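Local structure of alpha-/beta-galactoside alpha-2,3-sialyltransferase (Photobacterium phosphoreum, 2ZWI) at residues 85-88 with 89-93. The protein probably transfers sialic acid to galactosides as a glycosyltransferase of the GT-B clan, and binds cytidine monophosphate and zinc. Residues are numbered along the deposited sequence; the frame is centred on the assembly and turned at random.
Sequences WAVD and VVNII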
loop_
_atom_site.group_PDB
_atom_site.type_symbol
_atom_site.label_atom_id
_atom_site.label_comp_id
_atom_site.label_asym_id
_atom_site.label_seq_id
_atom_site.Cartn_x
_atom_site.Cartn_y
_atom_site.Cartn_z
ATOM N N TRP A 85 -0.102 -2.218 10.426
ATOM C CA TRP A 85 -1.034 -2.936 11.278
ATOM C C TRP A 85 -0.510 -4.321 11.653
ATOM O O TRP A 85 -1.266 -5.288 11.741
ATOM C CB TRP A 85 -2.391 -3.019 10.574
ATOM C CG TRP A 85 -3.021 -1.670 10.432
ATOM C CD1 TRP A 85 -3.204 -0.958 9.278
ATOM C CD2 TRP A 85 -3.510 -0.847 11.495
ATOM N NE1 TRP A 85 -3.800 0.249 9.558
ATOM C CE2 TRP A 85 -3.998 0.341 10.912
ATOM C CE3 TRP A 85 -3.595 -1.006 12.887
ATOM C CZ2 TRP A 85 -4.563 1.367 11.670
ATOM C CZ3 TRP A 85 -4.161 0.010 13.644
ATOM C CH2 TRP A 85 -4.639 1.184 13.034
ATOM N N ALA A 86 0.795 -4.405 11.892
ATOM C CA ALA A 86 1.416 -5.659 12.330
ATOM C C ALA A 86 0.721 -6.222 13.578
ATOM O O ALA A 86 0.796 -7.418 13.837
ATOM C CB ALA A 86 2.908 -5.452 12.602
ATOM N N VAL A 87 0.046 -5.358 14.339
ATOM C CA VAL A 87 -0.726 -5.804 15.519
ATOM C C VAL A 87 -1.700 -6.950 15.187
ATOM O O VAL A 87 -1.891 -7.859 15.996
ATOM C CB VAL A 87 -1.494 -4.625 16.221
ATOM C CG1 VAL A 87 -2.621 -4.095 15.346
ATOM C CG2 VAL A 87 -2.026 -5.056 17.601
ATOM N N ASP A 88 -2.317 -6.901 14.009
ATOM C CA ASP A 88 -3.219 -7.970 13.597
ATOM C C ASP A 88 -2.473 -9.296 13.446
ATOM O O ASP A 88 -2.961 -10.323 13.895
ATOM C CB ASP A 88 -3.966 -7.607 12.313
ATOM C CG ASP A 88 -4.891 -6.413 12.492
ATOM O OD1 ASP A 88 -5.112 -5.702 11.500
ATOM O OD2 ASP A 88 -5.402 -6.185 13.612
ATOM N N VAL A 89 -1.286 -9.282 12.837
ATOM C CA VAL A 89 -0.515 -10.534 12.760
ATOM C C VAL A 89 0.051 -10.973 14.126
ATOM O O VAL A 89 0.097 -12.164 14.408
ATOM C CB VAL A 89 0.485 -10.652 11.517
ATOM C CG1 VAL A 89 0.467 -9.430 10.611
ATOM C CG2 VAL A 89 1.890 -11.105 11.911
ATOM N N VAL A 90 0.412 -10.021 14.985
ATOM C CA VAL A 90 0.776 -10.336 16.384
ATOM C C VAL A 90 -0.293 -11.205 17.078
ATOM O O VAL A 90 0.021 -12.233 17.692
ATOM C CB VAL A 90 1.032 -9.049 17.230
ATOM C CG1 VAL A 90 1.164 -9.390 18.719
ATOM C CG2 VAL A 90 2.286 -8.321 16.747
ATOM N N ASN A 91 -1.554 -10.795 16.965
ATOM C CA ASN A 91 -2.653 -11.521 17.595
ATOM C C ASN A 91 -2.922 -12.895 16.963
ATOM O O ASN A 91 -3.355 -13.821 17.646
ATOM C CB ASN A 91 -3.917 -10.660 17.613
ATOM C CG ASN A 91 -3.931 -9.687 18.776
ATOM O OD1 ASN A 91 -4.305 -10.052 19.896
ATOM N ND2 ASN A 91 -3.515 -8.441 18.525
ATOM N N ILE A 92 -2.650 -13.018 15.663
ATOM C CA ILE A 92 -2.703 -14.314 14.998
ATOM C C ILE A 92 -1.560 -15.214 15.493
ATOM O O ILE A 92 -1.795 -16.373 15.855
ATOM C CB ILE A 92 -2.738 -14.179 13.442
ATOM C CG1 ILE A 92 -4.038 -13.488 12.998
ATOM C CG2 ILE A 92 -2.615 -15.568 12.771
ATOM C CD1 ILE A 92 -3.984 -12.788 11.610
ATOM N N ILE A 93 -0.338 -14.678 15.549
ATOM C CA ILE A 93 0.807 -15.432 16.094
ATOM C C ILE A 93 0.565 -15.887 17.545
ATOM O O ILE A 93 0.807 -17.049 17.895
ATOM C CB ILE A 93 2.143 -14.635 16.026
ATOM C CG1 ILE A 93 2.538 -14.317 14.571
ATOM C CG2 ILE A 93 3.258 -15.425 16.701
ATOM C CD1 ILE A 93 3.704 -13.286 14.436
#
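The N91 side chain has CG beside its own backbone N (chi1 -83°). This helps bring the amide back toward the N-terminal end of the helix, alongside V87, whose CG2 lies anti to its backbone N. N91 ND2 reaches V87 O at 3.1 Å and lies 3.8 Å from V87 CG2. The two side chains run next to each other and point the same way.

V87 O is gripped twice by one residue. N91 N also donates to it, at 3.1 Å. The two donors come from opposite faces of the carbonyl plane. ND2 sits above that plane, 39° out of it, while V87 O lies close to the plane of the amide.

One residue earlier, V90 N meets A86 O at 2.9 Å in a nearly straight bond. V90 CG2 leans on the same oxygen at 3.4 Å. One residue later, I92 N binds D88 O at 3.2 Å, and I92 CD1 packs against that oxygen.

The CB of D88 points away from residues 89-93, yet lies 3.2 Å from V89 N. D88 OD2 forms salt bridges with R11 and R58, which probably stabilise its negative charge. The ring of W85, just before the helix, makes a cation-pi contact with R11. A86 and V89 pack on strand 104-110, and I92 packs on helix 58-70.

The backbone bonds are the i to i+4 bonds of the first turns of helix 86-98; the N91 amide adds a side-chain bond. The helix links parallel strands 74-82 and 104-110 in a beta-alpha-beta unit of the N-terminal Rossmann-like domain, as in GT-B glycosyltransferases.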